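Local coordinates for putative transcriptional regulator protein, LacI family (Rhizobium etli, PDB 3MIZ), which probably regulates transcription by binding cis-regulatory DNA, as LacI-family repressors do, at residues Arg129-Ile134 with Pro198-Ser203; Ala187-Leu192 with Tyr213-Ala218; Lys243-Thr248 with Val285-Ala290. One frame throughout, in Å; residues are numbered along the deposited sequence.

Interaction 1: residues Arg129-Ile134 with Pro198-Ser203; sequences RGHRRI and PTAIMS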
# COMPACT_ATOMS: atom_id res chain seq x y z
N ARG A 129 31.33 6.72 0.67
CA ARG A 129 31.04 7.91 -0.13
C ARG A 129 31.37 9.21 0.61
O ARG A 129 30.73 10.24 0.38
CB ARG A 129 29.57 7.93 -0.57
CG ARG A 129 29.11 6.73 -1.40
CD ARG A 129 29.92 6.57 -2.66
NE ARG A 129 29.33 5.60 -3.59
CZ ARG A 129 29.16 4.30 -3.33
NH1 ARG A 129 29.52 3.79 -2.16
NH2 ARG A 129 28.65 3.51 -4.26
N GLY A 130 32.35 9.14 1.51
CA GLY A 130 32.79 10.32 2.25
C GLY A 130 32.01 10.86 3.43
O GLY A 130 32.49 11.77 4.11
N HIS A 131 30.83 10.31 3.71
CA HIS A 131 30.03 10.81 4.83
C HIS A 131 30.58 10.38 6.18
O HIS A 131 30.92 9.22 6.39
CB HIS A 131 28.57 10.36 4.66
CG HIS A 131 27.94 10.85 3.39
ND1 HIS A 131 27.54 12.16 3.23
CD2 HIS A 131 27.69 10.23 2.22
CE1 HIS A 131 27.06 12.32 2.00
NE2 HIS A 131 27.15 11.16 1.37
N ARG A 132 30.66 11.34 7.10
CA ARG A 132 31.20 11.08 8.43
C ARG A 132 30.26 11.55 9.53
O ARG A 132 30.37 11.10 10.68
CB ARG A 132 32.57 11.76 8.55
CG ARG A 132 33.57 11.33 7.48
CD ARG A 132 34.12 9.94 7.74
NE ARG A 132 35.14 9.53 6.78
CZ ARG A 132 34.89 8.91 5.63
NH1 ARG A 132 33.64 8.61 5.30
NH2 ARG A 132 35.89 8.56 4.82
N ARG A 133 29.37 12.47 9.19
CA ARG A 133 28.36 12.96 10.12
C ARG A 133 27.06 12.40 9.53
O ARG A 133 26.53 12.95 8.56
CB ARG A 133 28.29 14.49 10.12
CG ARG A 133 29.52 15.20 10.64
CD ARG A 133 29.30 16.70 10.59
NE ARG A 133 30.39 17.47 11.19
CZ ARG A 133 30.44 18.79 11.22
NH1 ARG A 133 29.45 19.51 10.70
NH2 ARG A 133 31.47 19.41 11.79
N ILE A 134 26.56 11.31 10.09
CA ILE A 134 25.36 10.66 9.58
C ILE A 134 24.18 10.70 10.53
O ILE A 134 24.33 10.54 11.74
CB ILE A 134 25.63 9.16 9.27
CG1 ILE A 134 26.92 9.02 8.45
CG2 ILE A 134 24.44 8.56 8.54
CD1 ILE A 134 26.84 9.64 7.10
N PRO A 198 24.14 16.95 9.75
CA PRO A 198 24.68 15.75 9.10
C PRO A 198 24.65 15.91 7.57
O PRO A 198 23.80 16.63 7.04
CB PRO A 198 23.76 14.63 9.59
CG PRO A 198 22.48 15.34 9.92
CD PRO A 198 22.96 16.61 10.57
N THR A 199 25.58 15.26 6.89
CA THR A 199 25.67 15.34 5.43
C THR A 199 24.83 14.25 4.77
O THR A 199 24.53 14.32 3.58
CB THR A 199 27.14 15.20 4.94
OG1 THR A 199 27.65 13.91 5.27
CG2 THR A 199 28.01 16.27 5.59
N ALA A 200 24.46 13.24 5.56
CA ALA A 200 23.64 12.14 5.07
C ALA A 200 22.65 11.75 6.16
O ALA A 200 22.97 11.83 7.35
CB ALA A 200 24.51 10.94 4.69
N ILE A 201 21.45 11.36 5.76
CA ILE A 201 20.44 10.93 6.72
C ILE A 201 19.84 9.63 6.23
O ILE A 201 19.43 9.50 5.07
CB ILE A 201 19.29 11.96 6.90
CG1 ILE A 201 19.81 13.22 7.59
CG2 ILE A 201 18.16 11.36 7.78
CD1 ILE A 201 18.77 14.32 7.77
N MSE A 202 19.83 8.64 7.11
CA MSE A 202 19.28 7.34 6.78
C MSE A 202 17.91 7.31 7.38
O MSE A 202 17.74 7.56 8.57
CB MSE A 202 20.14 6.22 7.36
CG MSE A 202 21.49 6.08 6.71
SE MSE A 202 22.40 4.51 7.35
CE MSE A 202 21.42 3.16 6.42
N SER A 203 16.92 7.03 6.54
CA SER A 203 15.53 6.97 6.98
C SER A 203 15.19 5.55 7.42
O SER A 203 15.55 4.57 6.76
CB SER A 203 14.61 7.39 5.83
OG SER A 203 13.25 7.37 6.24

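Interaction 2: residues Ala187-Leu192 with Tyr213-Ala218; sequences AATEML and YIAAMA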
# COMPACT_ATOMS: atom_id res chain seq x y z
N ALA A 187 11.17 15.89 13.49
CA ALA A 187 12.45 15.36 13.94
C ALA A 187 13.55 15.65 12.92
O ALA A 187 14.65 16.03 13.28
CB ALA A 187 12.34 13.86 14.18
N ALA A 188 13.24 15.47 11.64
CA ALA A 188 14.20 15.71 10.57
C ALA A 188 14.54 17.19 10.47
O ALA A 188 15.67 17.57 10.15
CB ALA A 188 13.65 15.23 9.23
N THR A 189 13.56 18.03 10.74
CA THR A 189 13.78 19.47 10.68
C THR A 189 14.75 19.90 11.78
O THR A 189 15.70 20.64 11.53
CB THR A 189 12.45 20.23 10.83
OG1 THR A 189 11.64 19.99 9.67
CG2 THR A 189 12.69 21.73 10.96
N GLU A 190 14.53 19.41 12.99
CA GLU A 190 15.40 19.72 14.12
C GLU A 190 16.82 19.25 13.82
O GLU A 190 17.79 19.98 14.06
CB GLU A 190 14.89 19.04 15.39
CG GLU A 190 15.67 19.36 16.66
CD GLU A 190 15.73 20.85 16.95
OE1 GLU A 190 14.68 21.53 16.86
OE2 GLU A 190 16.83 21.35 17.29
N MSE A 191 16.93 18.04 13.28
CA MSE A 191 18.21 17.44 12.94
C MSE A 191 18.98 18.24 11.90
O MSE A 191 20.20 18.39 11.99
CB MSE A 191 17.97 16.02 12.43
CG MSE A 191 19.22 15.23 12.12
SE MSE A 191 18.77 13.44 11.47
CE MSE A 191 18.17 12.68 13.15
N LEU A 192 18.27 18.75 10.90
CA LEU A 192 18.90 19.51 9.83
C LEU A 192 19.20 20.96 10.20
O LEU A 192 19.94 21.65 9.49
CB LEU A 192 18.00 19.46 8.59
CG LEU A 192 17.94 18.10 7.89
CD1 LEU A 192 16.76 18.05 6.91
CD2 LEU A 192 19.26 17.85 7.16
N TYR A 213 12.47 14.32 2.93
CA TYR A 213 12.72 15.06 1.69
C TYR A 213 12.10 16.44 1.83
O TYR A 213 12.73 17.45 1.51
CB TYR A 213 12.06 14.36 0.49
CG TYR A 213 12.98 13.45 -0.30
CD1 TYR A 213 13.67 12.41 0.30
CD2 TYR A 213 13.10 13.61 -1.69
CE1 TYR A 213 14.46 11.53 -0.44
CE2 TYR A 213 13.88 12.74 -2.44
CZ TYR A 213 14.55 11.71 -1.82
OH TYR A 213 15.31 10.84 -2.57
N ILE A 214 10.86 16.48 2.30
CA ILE A 214 10.14 17.74 2.46
C ILE A 214 10.80 18.62 3.52
O ILE A 214 10.92 19.83 3.35
CB ILE A 214 8.66 17.49 2.81
CG1 ILE A 214 8.00 16.70 1.66
CG2 ILE A 214 7.92 18.81 3.04
CD1 ILE A 214 6.53 16.45 1.84
N ALA A 215 11.25 18.00 4.61
CA ALA A 215 11.92 18.74 5.67
C ALA A 215 13.17 19.43 5.11
O ALA A 215 13.41 20.61 5.36
CB ALA A 215 12.30 17.80 6.80
N ALA A 216 13.96 18.70 4.34
CA ALA A 216 15.19 19.25 3.77
C ALA A 216 14.91 20.37 2.75
O ALA A 216 15.52 21.44 2.82
CB ALA A 216 16.01 18.15 3.12
N MSE A 217 14.01 20.12 1.81
CA MSE A 217 13.68 21.11 0.79
C MSE A 217 13.04 22.36 1.39
O MSE A 217 13.24 23.48 0.89
CB MSE A 217 12.75 20.50 -0.27
CG MSE A 217 13.39 19.37 -1.03
SE MSE A 217 12.18 18.56 -2.32
CE MSE A 217 12.48 19.80 -3.79
N ALA A 218 12.28 22.18 2.46
CA ALA A 218 11.63 23.30 3.12
C ALA A 218 12.65 24.24 3.76
O ALA A 218 12.33 25.37 4.12
CB ALA A 218 10.65 22.79 4.18
O HOH W 1 11.97 21.60 7.44

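Interaction 3: residues Lys243-Thr248 with Val285-Ala290; sequences KPELTT and VERSSA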
# COMPACT_ATOMS: atom_id res chain seq x y z
N LYS A 243 11.89 12.50 -5.96
CA LYS A 243 12.88 12.93 -6.93
C LYS A 243 13.85 13.78 -6.13
O LYS A 243 13.43 14.73 -5.47
CB LYS A 243 12.23 13.78 -8.03
CG LYS A 243 11.05 13.11 -8.75
CD LYS A 243 11.49 11.91 -9.58
CE LYS A 243 10.29 11.28 -10.29
NZ LYS A 243 10.68 10.13 -11.14
N PRO A 244 15.14 13.45 -6.17
CA PRO A 244 15.75 12.35 -6.92
C PRO A 244 15.30 10.97 -6.46
O PRO A 244 14.85 10.80 -5.32
CB PRO A 244 17.24 12.56 -6.68
CG PRO A 244 17.27 13.08 -5.28
CD PRO A 244 16.14 14.10 -5.30
N GLU A 245 15.41 9.99 -7.36
CA GLU A 245 15.03 8.62 -7.06
C GLU A 245 15.79 8.17 -5.81
O GLU A 245 17.00 8.35 -5.72
CB GLU A 245 15.39 7.71 -8.24
CG GLU A 245 14.55 7.94 -9.49
CD GLU A 245 13.11 7.50 -9.30
OE1 GLU A 245 12.42 8.07 -8.44
OE2 GLU A 245 12.67 6.57 -10.03
N LEU A 246 15.07 7.57 -4.87
CA LEU A 246 15.64 7.13 -3.59
C LEU A 246 16.50 5.87 -3.59
O LEU A 246 16.05 4.79 -3.98
CB LEU A 246 14.50 6.95 -2.58
CG LEU A 246 14.87 6.67 -1.12
CD1 LEU A 246 15.57 7.87 -0.51
CD2 LEU A 246 13.60 6.36 -0.34
N THR A 247 17.74 6.02 -3.13
CA THR A 247 18.65 4.88 -3.02
C THR A 247 18.20 4.16 -1.75
O THR A 247 18.01 4.78 -0.71
CB THR A 247 20.09 5.36 -2.92
OG1 THR A 247 20.49 5.89 -4.19
CG2 THR A 247 21.02 4.22 -2.52
N THR A 248 18.03 2.84 -1.83
CA THR A 248 17.51 2.10 -0.68
C THR A 248 17.98 0.66 -0.64
O THR A 248 18.83 0.24 -1.44
CB THR A 248 15.94 2.15 -0.74
OG1 THR A 248 15.37 1.64 0.47
CG2 THR A 248 15.44 1.32 -1.92
N VAL A 285 19.73 -0.96 -3.69
CA VAL A 285 19.28 -0.41 -4.96
C VAL A 285 19.82 1.00 -5.07
O VAL A 285 19.31 1.92 -4.43
CB VAL A 285 17.75 -0.37 -5.05
CG1 VAL A 285 17.31 0.19 -6.40
CG2 VAL A 285 17.18 -1.77 -4.84
N GLU A 286 20.86 1.17 -5.88
CA GLU A 286 21.47 2.48 -6.03
C GLU A 286 20.73 3.34 -7.04
O GLU A 286 20.58 2.98 -8.21
CB GLU A 286 22.94 2.33 -6.45
CG GLU A 286 23.65 3.65 -6.64
CD GLU A 286 25.15 3.51 -6.63
OE1 GLU A 286 25.65 2.46 -7.10
OE2 GLU A 286 25.83 4.44 -6.15
N ARG A 287 20.25 4.48 -6.56
CA ARG A 287 19.53 5.42 -7.40
C ARG A 287 20.31 6.74 -7.37
O ARG A 287 21.53 6.72 -7.54
CB ARG A 287 18.07 5.56 -6.92
CG ARG A 287 17.29 4.23 -7.03
CD ARG A 287 15.79 4.42 -7.25
NE ARG A 287 15.08 3.17 -7.58
CZ ARG A 287 14.58 2.32 -6.68
NH1 ARG A 287 14.70 2.56 -5.38
NH2 ARG A 287 13.95 1.22 -7.07
N SER A 288 19.67 7.89 -7.14
CA SER A 288 20.44 9.14 -7.15
C SER A 288 20.22 10.12 -6.00
O SER A 288 20.55 11.30 -6.11
CB SER A 288 20.20 9.87 -8.48
OG SER A 288 18.82 10.05 -8.72
N SER A 289 19.71 9.62 -4.88
CA SER A 289 19.45 10.47 -3.71
C SER A 289 20.67 10.66 -2.83
O SER A 289 20.61 11.34 -1.81
CB SER A 289 18.33 9.86 -2.87
OG SER A 289 18.71 8.57 -2.43
N ALA A 290 21.79 10.03 -3.19
CA ALA A 290 23.01 10.17 -2.42
C ALA A 290 24.19 10.60 -3.31
O ALA A 290 24.29 10.19 -4.46
CB ALA A 290 23.35 8.86 -1.72
O HOH W 2 16.14 10.62 -10.07
O HOH W 3 22.53 7.35 -4.63

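Interaction 1: residues Arg129-Ile134 with Pro198-Ser203
R129-I134 runs out of the loop after helix 115-127 and enters strand 134-138 beside P198-S203, so that I134 and A200 form a parallel bridge with their CA atoms 5.0 Å apart. This is the start of two neighbouring parallel strands in the α/β sheet of a periplasmic binding protein-like domain. The pairing opens with T199 N, which donates to R133 O at 3.0 Å from within the carbonyl plane. H131, in the loop before the strand, bonds to T199 by its ring edge. With CG anti to the carbonyl carbon (chi1 -60°), its ring presents ND1 to T199 OG1, 2.7 Å away in a nearly straight hydrogen bond (172°). NE2 is bonded to A291 O, so both ring nitrogens are gripped and the rotation of the ring is fixed. One ring face receives A200 CB in a CH-pi contact, 3.7 Å from the ring centroid. I134 brings CD1 onto the same methyl, while its CG2 reaches more loosely toward CG of selenomethionine M202. F153 of helix 144-160 packs on I134 and M202. The buried A200 N has no hydrogen-bond partner; it lies 3.7 Å from R133 O, the oxygen already engaged by T199 N.

Interaction 2: residues Ala187-Leu192 with Tyr213-Ala218
The helical segments 187-192 and 213-217 run in broadly the same direction, their short axes approaching to 8.7 Å and crossing at -40°, with the CA atoms of T189 and A215 the closest pair. Such a separation is possible because small side chains meet at the crossing. A188 and A215 point their methyls at each other, CB to CB at 3.8 Å, and A215 CB is also touched by T189 OG1 from beside it, at 3.7 Å. One turn further along, L192 takes over. Its CG stands anti to the carbonyl carbon (chi1 -71°) and the branch swings CD1 across to the second helix, where it settles on the backbone of A216, 3.7 Å from its CA, and also touches the A216 methyl.

No direct hydrogen bond joins the helices; a single water does so on the T189 side. It donates to T189 OG1 at 2.8 Å and to A215 O at 2.7 Å, thereby spending both of its hydrogens. The hydroxyl is held in place by a hydrogen bond to F185 O, one turn earlier, made possible by OG1 lying beside its own backbone N (chi1 -68°). On the sheet side, L192 and selenomethionine M191 pack on I201 of strand 200-203. On another side of the second helix, selenomethionine M217 and A218 meet A218 and M217 of the second subunit. Two helices side by side over one largely parallel sheet, with strand 200-203 between them in sequence, are characteristic of the α/β layering in the periplasmic binding protein-like fold.

Interaction 3: residues Lys243-Thr248 with Val285-Ala290
Three first torsions bring the polar groups together: S289 OG sits between its backbone N and carbonyl carbon (chi1 60°), T247 OG1 lies anti to its carbonyl carbon (chi1 -71°), and R287 leaves in the same sense (chi1 -63°) before extending from CG to NE. T247 is thereby gripped on two sides. Its N donates almost straight to S289 OG at 2.8 Å, and its OG1 accepts from R287 N, also at 2.8 Å. S289 OG is further bonded to I229 O. The R287 guanidinium lies edge-on to L246 O, with NH1 3.0 Å away and nearly along the C=O axis; V285 CG1 covers the centre of one guanidinium face, and NH1 has a salt bridge to D234. Toward the cis-bonded P244, S288 N donates to E245 O at 3.1 Å, and the proline CB and CG pack against S288 and S289. At the other end the segments become an antiparallel, hydrogen-bonded pair, T248 N to V285 O at 3.0 Å and V285 N to T248 O at 2.7 Å. Two segments clasped where one enters strand 248-250 and the other leaves strand 277-285 are consistent with two of the three crossovers between the subdomains of LacI-family regulators.

Following the chain from the N terminus, R129-I134 comes first and waits 63 residues for P198-S203, so interaction 1 closes a long loop. Within it the chain reaches A187-L192, whose partner Y213-A218 lies beyond strand 200-203; interactions 1 and 2 therefore cross. They also meet physically, where P198 CD packs against M191 O, joining sheet to helix layer. Interaction 3 follows in series, closing a 36-residue excursion from K243-T248 to V285-A290 and joining the approach to strand 248-250 with the exit of strand 277-285. It is tied back to interaction 2 by the probable hydrogen bond of Y213 OH to P244 O, and to interaction 1 by a long, weak ion pair between R129 and E286.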